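Local coordinates for putative ubiquinone biosynthesis protein (Nostoc punctiforme, PDB 3MSQ) that probably takes part in ubiquinone (coenzyme Q) biosynthesis as a member of the Coq4 family, though its precise role is not established, at residues F148-T153 with T194-I199; V132-D136 with E183-G187; R69-A73 with M120-T125; M48-A52 with P154-V159. The contacts are given in a common frame with arbitrary orientation. Residue numbers count along the deposited sequence, not the author numbering.

Contact 1 (F148-T153 with T194-I199); sequences FFLAQT and TPGKLI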
loop_
_atom_site.group_PDB
_atom_site.type_symbol
_atom_site.label_atom_id
_atom_site.label_comp_id
_atom_site.label_asym_id
_atom_site.label_seq_id
_atom_site.Cartn_x
_atom_site.Cartn_y
_atom_site.Cartn_z
ATOM N N PHE A 148 6.941 16.392 -20.888
ATOM C CA PHE A 148 7.866 16.862 -21.929
ATOM C C PHE A 148 9.119 15.951 -21.946
ATOM O O PHE A 148 9.537 15.521 -23.020
ATOM C CB PHE A 148 8.253 18.347 -21.677
ATOM C CG PHE A 148 9.183 18.999 -22.683
ATOM C CD1 PHE A 148 10.544 18.710 -22.691
ATOM C CD2 PHE A 148 8.712 19.969 -23.563
ATOM C CE1 PHE A 148 11.396 19.318 -23.617
ATOM C CE2 PHE A 148 9.572 20.582 -24.480
ATOM C CZ PHE A 148 10.908 20.255 -24.498
ATOM N N PHE A 149 9.660 15.619 -20.741
ATOM C CA PHE A 149 10.846 14.782 -20.534
ATOM C C PHE A 149 10.620 13.313 -20.942
ATOM O O PHE A 149 11.488 12.712 -21.605
ATOM C CB PHE A 149 11.369 14.922 -19.100
ATOM C CG PHE A 149 12.795 14.459 -18.939
ATOM C CD1 PHE A 149 13.850 15.193 -19.482
ATOM C CD2 PHE A 149 13.089 13.276 -18.266
ATOM C CE1 PHE A 149 15.174 14.737 -19.376
ATOM C CE2 PHE A 149 14.412 12.825 -18.160
ATOM C CZ PHE A 149 15.446 13.567 -18.706
ATOM N N LEU A 150 9.421 12.756 -20.595
ATOM C CA LEU A 150 8.982 11.393 -20.956
ATOM C C LEU A 150 8.805 11.281 -22.493
ATOM O O LEU A 150 9.123 10.233 -23.066
ATOM C CB LEU A 150 7.683 11.014 -20.192
ATOM C CG LEU A 150 7.143 9.573 -20.305
ATOM C CD1 LEU A 150 7.915 8.629 -19.434
ATOM C CD2 LEU A 150 5.715 9.497 -19.862
ATOM N N ALA A 151 8.355 12.375 -23.159
ATOM C CA ALA A 151 8.175 12.405 -24.615
ATOM C C ALA A 151 9.508 12.315 -25.350
ATOM O O ALA A 151 9.562 11.712 -26.414
ATOM C CB ALA A 151 7.432 13.666 -25.036
ATOM N N GLN A 152 10.576 12.896 -24.768
ATOM C CA GLN A 152 11.935 12.970 -25.306
ATOM C C GLN A 152 12.795 11.766 -24.963
ATOM O O GLN A 152 13.275 11.079 -25.859
ATOM C CB GLN A 152 12.630 14.214 -24.749
ATOM C CG GLN A 152 12.249 15.516 -25.416
ATOM C CD GLN A 152 13.362 16.517 -25.324
ATOM O OE1 GLN A 152 14.111 16.581 -24.336
ATOM N NE2 GLN A 152 13.508 17.299 -26.366
ATOM N N THR A 153 13.062 11.573 -23.652
ATOM C CA THR A 153 13.941 10.548 -23.078
ATOM C C THR A 153 13.321 9.926 -21.818
ATOM O O THR A 153 13.533 10.438 -20.711
ATOM C CB THR A 153 15.338 11.142 -22.821
ATOM O OG1 THR A 153 15.209 12.397 -22.155
ATOM C CG2 THR A 153 16.137 11.344 -24.106
ATOM N N THR A 194 10.316 18.219 -30.204
ATOM C CA THR A 194 11.592 18.834 -29.882
ATOM C C THR A 194 12.706 17.776 -30.118
ATOM O O THR A 194 12.869 16.846 -29.306
ATOM C CB THR A 194 11.567 19.515 -28.490
ATOM O OG1 THR A 194 10.495 20.449 -28.420
ATOM C CG2 THR A 194 12.857 20.246 -28.162
ATOM N N PRO A 195 13.429 17.870 -31.274
ATOM C CA PRO A 195 14.496 16.893 -31.563
ATOM C C PRO A 195 15.689 16.993 -30.618
ATOM O O PRO A 195 16.248 15.960 -30.231
ATOM C CB PRO A 195 14.892 17.214 -32.999
ATOM C CG PRO A 195 14.500 18.631 -33.206
ATOM C CD PRO A 195 13.305 18.869 -32.361
ATOM N N GLY A 196 16.045 18.223 -30.238
ATOM C CA GLY A 196 17.144 18.503 -29.329
ATOM C C GLY A 196 16.789 18.087 -27.926
ATOM O O GLY A 196 15.937 18.719 -27.280
ATOM N N LYS A 197 17.404 16.994 -27.467
ATOM C CA LYS A 197 17.146 16.421 -26.148
ATOM C C LYS A 197 17.693 17.312 -25.039
ATOM O O LYS A 197 18.819 17.787 -25.145
ATOM C CB LYS A 197 17.743 14.995 -26.048
ATOM C CG LYS A 197 17.411 14.047 -27.217
ATOM C CD LYS A 197 16.005 13.500 -27.144
ATOM C CE LYS A 197 15.582 12.844 -28.429
ATOM N NZ LYS A 197 14.143 12.466 -28.392
ATOM N N LEU A 198 16.895 17.536 -23.984
ATOM C CA LEU A 198 17.286 18.329 -22.814
ATOM C C LEU A 198 18.505 17.696 -22.146
ATOM O O LEU A 198 19.510 18.374 -21.957
ATOM C CB LEU A 198 16.138 18.381 -21.774
ATOM C CG LEU A 198 14.886 19.195 -22.101
ATOM C CD1 LEU A 198 13.840 18.989 -21.003
ATOM C CD2 LEU A 198 15.214 20.691 -22.310
ATOM N N ILE A 199 18.401 16.383 -21.820
ATOM C CA ILE A 199 19.414 15.553 -21.157
ATOM C C ILE A 199 20.800 15.558 -21.853
ATOM O O ILE A 199 21.813 15.416 -21.158
ATOM C CB ILE A 199 18.854 14.117 -20.866
ATOM C CG1 ILE A 199 19.619 13.371 -19.766
ATOM C CG2 ILE A 199 18.691 13.251 -22.111
ATOM C CD1 ILE A 199 19.161 13.673 -18.344
#

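Contact 2 (V132-D136 with E183-G187); sequences VAGFD and EISRG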
loop_
_atom_site.group_PDB
_atom_site.type_symbol
_atom_site.label_atom_id
_atom_site.label_comp_id
_atom_site.label_asym_id
_atom_site.label_seq_id
_atom_site.Cartn_x
_atom_site.Cartn_y
_atom_site.Cartn_z
ATOM N N VAL A 132 13.887 26.580 -20.131
ATOM C CA VAL A 132 14.062 26.338 -21.568
ATOM C C VAL A 132 12.758 25.767 -22.139
ATOM O O VAL A 132 12.267 26.277 -23.153
ATOM C CB VAL A 132 15.301 25.453 -21.869
ATOM C CG1 VAL A 132 15.447 25.159 -23.366
ATOM C CG2 VAL A 132 16.579 26.097 -21.333
ATOM N N ALA A 133 12.174 24.751 -21.457
ATOM C CA ALA A 133 10.923 24.096 -21.842
ATOM C C ALA A 133 9.677 24.995 -21.727
ATOM O O ALA A 133 8.682 24.743 -22.417
ATOM C CB ALA A 133 10.731 22.826 -21.039
ATOM N N GLY A 134 9.726 26.000 -20.846
ATOM C CA GLY A 134 8.619 26.923 -20.630
ATOM C C GLY A 134 7.463 26.361 -19.816
ATOM O O GLY A 134 6.324 26.318 -20.295
ATOM N N PHE A 135 7.752 25.941 -18.567
ATOM C CA PHE A 135 6.788 25.413 -17.581
ATOM C C PHE A 135 6.958 26.137 -16.253
ATOM O O PHE A 135 8.067 26.570 -15.936
ATOM C CB PHE A 135 6.966 23.902 -17.374
ATOM C CG PHE A 135 6.546 23.094 -18.568
ATOM C CD1 PHE A 135 5.222 22.704 -18.732
ATOM C CD2 PHE A 135 7.471 22.726 -19.537
ATOM C CE1 PHE A 135 4.822 21.987 -19.856
ATOM C CE2 PHE A 135 7.071 22.014 -20.664
ATOM C CZ PHE A 135 5.748 21.656 -20.818
ATOM N N ASP A 136 5.870 26.276 -15.481
ATOM C CA ASP A 136 5.924 26.948 -14.183
ATOM C C ASP A 136 6.606 26.085 -13.106
ATOM O O ASP A 136 6.787 24.878 -13.285
ATOM C CB ASP A 136 4.528 27.405 -13.722
ATOM C CG ASP A 136 3.865 28.512 -14.536
ATOM O OD1 ASP A 136 4.597 29.325 -15.156
ATOM O OD2 ASP A 136 2.616 28.601 -14.506
ATOM N N GLU A 183 -1.754 20.627 -19.106
ATOM C CA GLU A 183 -0.307 20.738 -18.961
ATOM C C GLU A 183 0.403 19.465 -19.388
ATOM O O GLU A 183 1.457 19.564 -20.017
ATOM C CB GLU A 183 0.087 21.112 -17.528
ATOM C CG GLU A 183 0.091 22.605 -17.263
ATOM C CD GLU A 183 0.947 23.409 -18.222
ATOM O OE1 GLU A 183 2.184 23.455 -18.018
ATOM O OE2 GLU A 183 0.384 23.958 -19.200
ATOM N N ILE A 184 -0.153 18.273 -19.046
ATOM C CA ILE A 184 0.402 16.968 -19.419
ATOM C C ILE A 184 0.415 16.803 -20.958
ATOM O O ILE A 184 1.466 16.459 -21.508
ATOM C CB ILE A 184 -0.304 15.786 -18.705
ATOM C CG1 ILE A 184 -0.066 15.824 -17.200
ATOM C CG2 ILE A 184 0.142 14.441 -19.284
ATOM C CD1 ILE A 184 -0.924 14.846 -16.398
ATOM N N SER A 185 -0.733 17.059 -21.651
ATOM C CA SER A 185 -0.822 16.942 -23.117
ATOM C C SER A 185 0.032 17.993 -23.841
ATOM O O SER A 185 0.622 17.681 -24.866
ATOM C CB SER A 185 -2.270 16.977 -23.598
ATOM O OG SER A 185 -2.825 18.272 -23.463
ATOM N N ARG A 186 0.116 19.224 -23.310
ATOM C CA ARG A 186 0.955 20.274 -23.903
ATOM C C ARG A 186 2.411 19.856 -23.801
ATOM O O ARG A 186 3.127 19.919 -24.799
ATOM C CB ARG A 186 0.740 21.620 -23.202
ATOM C CG ARG A 186 1.650 22.706 -23.719
ATOM C CD ARG A 186 1.330 24.049 -23.103
ATOM N NE ARG A 186 2.038 24.311 -21.845
ATOM C CZ ARG A 186 3.309 24.703 -21.750
ATOM N NH1 ARG A 186 4.066 24.811 -22.838
ATOM N NH2 ARG A 186 3.836 24.972 -20.569
ATOM N N GLY A 187 2.805 19.395 -22.612
ATOM C CA GLY A 187 4.146 18.919 -22.321
ATOM C C GLY A 187 4.582 17.807 -23.248
ATOM O O GLY A 187 5.621 17.926 -23.890
#

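Contact 3 (R69-A73 with M120-T125); sequences RWLPA and MLWRST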
loop_
_atom_site.group_PDB
_atom_site.type_symbol
_atom_site.label_atom_id
_atom_site.label_comp_id
_atom_site.label_asym_id
_atom_site.label_seq_id
_atom_site.Cartn_x
_atom_site.Cartn_y
_atom_site.Cartn_z
ATOM N N ARG A 69 31.090 11.340 -18.129
ATOM C CA ARG A 69 30.439 11.400 -16.809
ATOM C C ARG A 69 30.360 12.868 -16.432
ATOM O O ARG A 69 30.739 13.281 -15.334
ATOM C CB ARG A 69 31.118 10.532 -15.746
ATOM C CG ARG A 69 31.093 9.045 -16.067
ATOM C CD ARG A 69 29.812 8.402 -15.608
ATOM N NE ARG A 69 29.823 6.939 -15.664
ATOM C CZ ARG A 69 30.268 6.155 -14.686
ATOM N NH1 ARG A 69 30.811 6.684 -13.595
ATOM N NH2 ARG A 69 30.202 4.836 -14.803
ATOM N N TRP A 70 29.925 13.665 -17.427
ATOM C CA TRP A 70 29.783 15.110 -17.406
ATOM C C TRP A 70 28.791 15.553 -16.365
ATOM O O TRP A 70 27.660 15.050 -16.327
ATOM C CB TRP A 70 29.351 15.634 -18.798
ATOM C CG TRP A 70 29.230 17.131 -18.855
ATOM C CD1 TRP A 70 30.217 18.016 -19.166
ATOM C CD2 TRP A 70 28.085 17.921 -18.485
ATOM N NE1 TRP A 70 29.757 19.311 -19.027
ATOM C CE2 TRP A 70 28.456 19.279 -18.600
ATOM C CE3 TRP A 70 26.777 17.613 -18.063
ATOM C CZ2 TRP A 70 27.575 20.318 -18.316
ATOM C CZ3 TRP A 70 25.907 18.646 -17.776
ATOM C CH2 TRP A 70 26.308 19.981 -17.904
ATOM N N LEU A 71 29.179 16.554 -15.568
ATOM C CA LEU A 71 28.300 17.182 -14.578
ATOM C C LEU A 71 28.572 18.678 -14.642
ATOM O O LEU A 71 29.689 19.052 -14.972
ATOM C CB LEU A 71 28.524 16.611 -13.172
ATOM C CG LEU A 71 28.017 15.186 -12.926
ATOM C CD1 LEU A 71 28.543 14.653 -11.630
ATOM C CD2 LEU A 71 26.496 15.108 -12.984
ATOM N N PRO A 72 27.578 19.559 -14.424
ATOM C CA PRO A 72 27.826 20.996 -14.586
ATOM C C PRO A 72 28.789 21.608 -13.565
ATOM O O PRO A 72 28.809 21.217 -12.398
ATOM C CB PRO A 72 26.426 21.604 -14.517
ATOM C CG PRO A 72 25.649 20.648 -13.724
ATOM C CD PRO A 72 26.173 19.300 -14.056
ATOM N N ALA A 73 29.611 22.566 -14.041
ATOM C CA ALA A 73 30.593 23.301 -13.252
ATOM C C ALA A 73 29.888 24.124 -12.171
ATOM O O ALA A 73 28.727 24.485 -12.341
ATOM C CB ALA A 73 31.418 24.196 -14.154
HETATM N N MSE A 120 22.636 11.713 -10.864
HETATM C CA MSE A 120 23.370 12.951 -10.605
HETATM C C MSE A 120 23.181 13.942 -11.731
HETATM O O MSE A 120 22.820 15.079 -11.443
HETATM C CB MSE A 120 24.844 12.696 -10.274
HETATM C CG MSE A 120 25.035 12.002 -8.911
HETATM SE SE MSE A 120 24.153 12.925 -7.438
HETATM C CE MSE A 120 25.517 14.399 -7.357
ATOM N N LEU A 121 23.286 13.502 -13.005
ATOM C CA LEU A 121 23.052 14.398 -14.142
ATOM C C LEU A 121 21.647 15.059 -14.053
ATOM O O LEU A 121 21.500 16.274 -14.211
ATOM C CB LEU A 121 23.243 13.660 -15.477
ATOM C CG LEU A 121 22.986 14.487 -16.740
ATOM C CD1 LEU A 121 23.990 15.579 -16.887
ATOM C CD2 LEU A 121 22.932 13.622 -17.980
ATOM N N TRP A 122 20.645 14.243 -13.751
ATOM C CA TRP A 122 19.251 14.617 -13.602
ATOM C C TRP A 122 19.076 15.678 -12.495
ATOM O O TRP A 122 18.512 16.739 -12.756
ATOM C CB TRP A 122 18.439 13.330 -13.309
ATOM C CG TRP A 122 17.043 13.538 -12.824
ATOM C CD1 TRP A 122 16.553 13.289 -11.568
ATOM C CD2 TRP A 122 15.945 14.025 -13.602
ATOM N NE1 TRP A 122 15.219 13.624 -11.510
ATOM C CE2 TRP A 122 14.814 14.064 -12.752
ATOM C CE3 TRP A 122 15.805 14.421 -14.946
ATOM C CZ2 TRP A 122 13.557 14.483 -13.209
ATOM C CZ3 TRP A 122 14.566 14.857 -15.390
ATOM C CH2 TRP A 122 13.459 14.879 -14.531
ATOM N N ARG A 123 19.586 15.388 -11.276
ATOM C CA ARG A 123 19.488 16.266 -10.120
ATOM C C ARG A 123 20.229 17.588 -10.308
ATOM O O ARG A 123 19.691 18.631 -9.960
ATOM C CB ARG A 123 19.936 15.539 -8.857
ATOM C CG ARG A 123 19.000 14.417 -8.425
ATOM C CD ARG A 123 19.467 13.719 -7.149
ATOM N NE ARG A 123 18.583 12.594 -6.846
ATOM C CZ ARG A 123 18.749 11.728 -5.853
ATOM N NH1 ARG A 123 19.783 11.839 -5.030
ATOM N NH2 ARG A 123 17.882 10.741 -5.676
ATOM N N SER A 124 21.436 17.557 -10.900
ATOM C CA SER A 124 22.263 18.755 -11.150
ATOM C C SER A 124 21.660 19.698 -12.157
ATOM O O SER A 124 21.924 20.905 -12.094
ATOM C CB SER A 124 23.626 18.372 -11.711
ATOM O OG SER A 124 24.003 17.056 -11.376
ATOM N N THR A 125 20.941 19.140 -13.152
ATOM C CA THR A 125 20.449 19.915 -14.278
ATOM C C THR A 125 18.957 20.119 -14.388
ATOM O O THR A 125 18.572 21.133 -14.960
ATOM C CB THR A 125 21.061 19.412 -15.600
ATOM O OG1 THR A 125 20.560 18.116 -15.912
ATOM C CG2 THR A 125 22.583 19.385 -15.576
#

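Contact 4 (M48-A52 with P154-V159); sequences MAQLA and PIPISV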
loop_
_atom_site.group_PDB
_atom_site.type_symbol
_atom_site.label_atom_id
_atom_site.label_comp_id
_atom_site.label_asym_id
_atom_site.label_seq_id
_atom_site.Cartn_x
_atom_site.Cartn_y
_atom_site.Cartn_z
HETATM N N MSE A 48 13.636 -1.159 -15.328
HETATM C CA MSE A 48 13.407 0.085 -16.073
HETATM C C MSE A 48 14.580 1.032 -15.890
HETATM O O MSE A 48 14.901 1.752 -16.826
HETATM C CB MSE A 48 12.052 0.745 -15.675
HETATM C CG MSE A 48 11.818 2.183 -16.245
HETATM SE SE MSE A 48 10.746 2.425 -17.913
HETATM C CE MSE A 48 10.993 4.340 -18.246
ATOM N N ALA A 49 15.248 0.999 -14.725
ATOM C CA ALA A 49 16.428 1.828 -14.440
ATOM C C ALA A 49 17.532 1.509 -15.453
ATOM O O ALA A 49 18.008 2.415 -16.141
ATOM C CB ALA A 49 16.918 1.589 -13.009
ATOM N N GLN A 50 17.861 0.216 -15.617
ATOM C CA GLN A 50 18.875 -0.244 -16.550
ATOM C C GLN A 50 18.489 -0.021 -18.014
ATOM O O GLN A 50 19.334 0.374 -18.819
ATOM C CB GLN A 50 19.212 -1.714 -16.282
ATOM C CG GLN A 50 20.490 -2.194 -16.984
ATOM C CD GLN A 50 21.684 -1.304 -16.699
ATOM O OE1 GLN A 50 22.108 -1.132 -15.548
ATOM N NE2 GLN A 50 22.230 -0.677 -17.736
ATOM N N LEU A 51 17.229 -0.283 -18.348
ATOM C CA LEU A 51 16.691 -0.128 -19.689
ATOM C C LEU A 51 16.746 1.335 -20.142
ATOM O O LEU A 51 17.110 1.585 -21.297
ATOM C CB LEU A 51 15.259 -0.633 -19.694
ATOM C CG LEU A 51 14.886 -1.537 -20.844
ATOM C CD1 LEU A 51 15.029 -2.997 -20.448
ATOM C CD2 LEU A 51 13.473 -1.240 -21.308
ATOM N N ALA A 52 16.413 2.297 -19.222
ATOM C CA ALA A 52 16.483 3.747 -19.458
ATOM C C ALA A 52 17.917 4.145 -19.830
ATOM O O ALA A 52 18.129 4.884 -20.794
ATOM C CB ALA A 52 16.049 4.511 -18.217
ATOM N N PRO A 154 12.528 8.836 -21.957
ATOM C CA PRO A 154 11.873 8.249 -20.758
ATOM C C PRO A 154 12.788 7.613 -19.714
ATOM O O PRO A 154 13.585 6.741 -20.033
ATOM C CB PRO A 154 10.889 7.226 -21.324
ATOM C CG PRO A 154 11.115 7.198 -22.794
ATOM C CD PRO A 154 12.152 8.147 -23.207
ATOM N N ILE A 155 12.650 8.041 -18.454
ATOM C CA ILE A 155 13.380 7.492 -17.294
ATOM C C ILE A 155 12.354 7.103 -16.207
ATOM O O ILE A 155 11.306 7.737 -16.157
ATOM C CB ILE A 155 14.510 8.424 -16.759
ATOM C CG1 ILE A 155 13.964 9.752 -16.124
ATOM C CG2 ILE A 155 15.565 8.649 -17.847
ATOM C CD1 ILE A 155 14.904 10.560 -15.277
ATOM N N PRO A 156 12.605 6.070 -15.353
ATOM C CA PRO A 156 11.583 5.658 -14.369
ATOM C C PRO A 156 10.856 6.734 -13.564
ATOM O O PRO A 156 9.620 6.708 -13.567
ATOM C CB PRO A 156 12.291 4.631 -13.487
ATOM C CG PRO A 156 13.725 4.630 -13.938
ATOM C CD PRO A 156 13.769 5.162 -15.312
ATOM N N ILE A 157 11.582 7.677 -12.902
ATOM C CA ILE A 157 10.971 8.760 -12.104
ATOM C C ILE A 157 9.914 9.591 -12.837
ATOM O O ILE A 157 8.904 9.922 -12.232
ATOM C CB ILE A 157 11.989 9.598 -11.264
ATOM C CG1 ILE A 157 11.352 10.237 -10.007
ATOM C CG2 ILE A 157 12.743 10.613 -12.101
ATOM C CD1 ILE A 157 10.891 9.229 -8.889
ATOM N N SER A 158 10.107 9.881 -14.133
ATOM C CA SER A 158 9.115 10.629 -14.916
ATOM C C SER A 158 7.790 9.853 -15.008
ATOM O O SER A 158 6.723 10.407 -14.686
ATOM C CB SER A 158 9.660 10.968 -16.299
ATOM O OG SER A 158 10.750 11.866 -16.184
ATOM N N VAL A 159 7.869 8.553 -15.374
ATOM C CA VAL A 159 6.708 7.667 -15.479
ATOM C C VAL A 159 5.952 7.656 -14.159
ATOM O O VAL A 159 4.737 7.805 -14.150
ATOM C CB VAL A 159 7.105 6.224 -15.837
ATOM C CG1 VAL A 159 5.893 5.411 -16.267
ATOM C CG2 VAL A 159 8.185 6.191 -16.890
#

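Contact 1 (F148-T153 with T194-I199)
Four hydrogen bonds join the end of helix 139-152 to the loop 194-199, and three use the side chain of Gln152. Gln152 OE1 accepts from Leu198 N at 3.0 Å, nearly straight at 169°, while Gln152 NE2 gives to Gly196 O and to Thr194 O, each at 3.0 Å. The carboxamide thus acts as a surrogate peptide group, satisfying main-chain atoms of a segment that has no regular structure. The fourth bond meets the C-terminal end of the helix: Lys197 NZ donates to Gln152 O at 3.0 Å, placing a positive charge where carbonyls lack helical partners, just before Thr153 leaves helical geometry. In this all-helical Coq4-family fold the loop runs between helices 177-192 and 211-218. Apolar contacts continue beside the polar ones. Leu198 CD1 sits 3.6 Å from Phe148 CE1 and also touches the edge of the Phe149 ring; Phe149 CZ lies 3.7 Å from Ile199 CD1. Tyr129 of helix 114-133 packs against Phe149, Leu198 and Ile199.

Contact 2 (V132-D136 with E183-G187)
This is a partly buried cation-pi contact, made where the turn after helix 114-133 meets helix 177-192 in the all-helical Coq4-family fold. The guanidinium of Arg186 lies flat on the ring of Phe135, with centres 4.2 Å apart and planes at 24°; Arg186 CZ stands 34° off the ring normal, so the stack is off-centre. Two further interactions hold the guanidinium in that position. Within its own helix it forms a salt bridge one turn back, Arg186 NE to Glu183 OE2 at 3.1 Å, and across the contact Arg186 NH2 donates to Gly134 O at 2.8 Å. The carbonyl lies near the guanidinium plane, leaving a face of the group to the aromatic ring. Gly134 is the first residue past the helix and has positive phi, a conformation that favours glycine; there the chain turns toward Phe135. Phe135 also packs on Phe148 of helix 139-152. The edge of the Phe135 ring meets helix 177-192 twice: Phe135 CD1 is 3.2 Å from Glu183 OE1, and at Gly187, where no side chain intervenes, Phe135 CZ comes within 3.5 Å of Gly187 CA.

Contact 3 (R69-A73 with M120-T125)
Leu71 lays its CD2 methyl over one turn of helix 114-133, Leu71 CD2 reaching Met120 C at 3.7 Å, Leu121 N at 3.6 Å and Ser124 OG at 3.5 Å. Met120 is present as selenomethionine, and Met120 CB is 4.0 Å from Leu71 CD2. Pro72 follows along the helix: Pro72 CD meets Ser124 CB at 3.6 Å, and Pro72 CG approaches Thr125 CG2 at 3.8 Å. Trp70 offers the edge of its indole, with Trp70 CE3 3.6 Å from Leu121 CD1 and Trp70 CZ3 4.1 Å from Thr125 CG2. From Trp70 on, the extended chain, in the loop linking helices 60-68 and 77-81 of this all-helical Coq4-family fold, is thereby laid against helix 114-133. One turn earlier in that helix, Tyr117 OH is hydrogen-bonded to Trp70 O. No hydrogen bond crosses between the two segments themselves. Both hydroxyls of segment 120-125 are turned back onto the helix, Thr125 OG1 donating to Leu121 O at 2.7 Å and Ser124 OG to Met120 O at a very short 2.3 Å. With these hydroxyls satisfied inside the helix, the contact between the segments is largely apolar and rests on van der Waals fit.

Contact 4 (M48-A52 with P154-V159)
Met48, a selenomethionine in this crystal, and Pro156 bury the most surface here, followed by Ala52; together they join helix 47-56 to the start of helix 156-172. Met48 points toward the other segment and spans its bend. Met48 CG touches Pro156 CD at 3.7 Å, while the terminal Met48 CE goes on to Ile155 C at 3.7 Å and Val159 CG2 at 3.6 Å, so a single flexible side chain reaches from the lead-in to the first turn of the helix. The pyrrolidine ring of Pro156 fits against the surface of helix 47-56 between Met48 and Ala52, one turn apart: Pro156 CD is 3.7 Å from Ala52 CB, and Pro156 CG is 3.9 Å from Ala49 CA. The short side chain of Ala52, which points toward the other segment, lets the backbones come close, the CA atoms of Ala52 and Ile155 lying 5.3 Å apart. Ala52 CB also faces Pro154 O at 3.8 Å. Met48 and Val159 additionally pack on a second subunit, against its Ser170 and Phe177 respectively, which places this contact beside the subunit interface. Residues 155-172 are predicted to be transmembrane; in this crystal the start of helix 156-172 packs on helix 47-56. Ile155 occupies the N-cap position and Pro156 the first turn, where a proline needs no amide hydrogen: a proline-initiated helix start, packed against a neighbouring helix of the Coq4-family fold.

Overall arrangement
Contacts 1, 3 and 4 meet in the interior, with centres 13 to 17 Å apart. Phe149 touches Trp122 of contact 3 and both Ile155 and Ser158 of contact 4, while Trp122 itself reaches Ile155 and Ile157. Contact 2 touches contact 1 through Phe148, which packs on Phe135, but lies about 22 Å from contact 3, centre to centre, on the opposite side of the chain's centre; both use helix 114-133. Along the chain contact 3 is nested within the loop closed by contact 4, whereas contact 1 crosses contacts 2 and 4. Helices 114-133, 139-152, 156-172 and 177-192, consecutive in sequence, are thus tied with the earlier helix 47-56 and the late loop 194-199 into one helical unit.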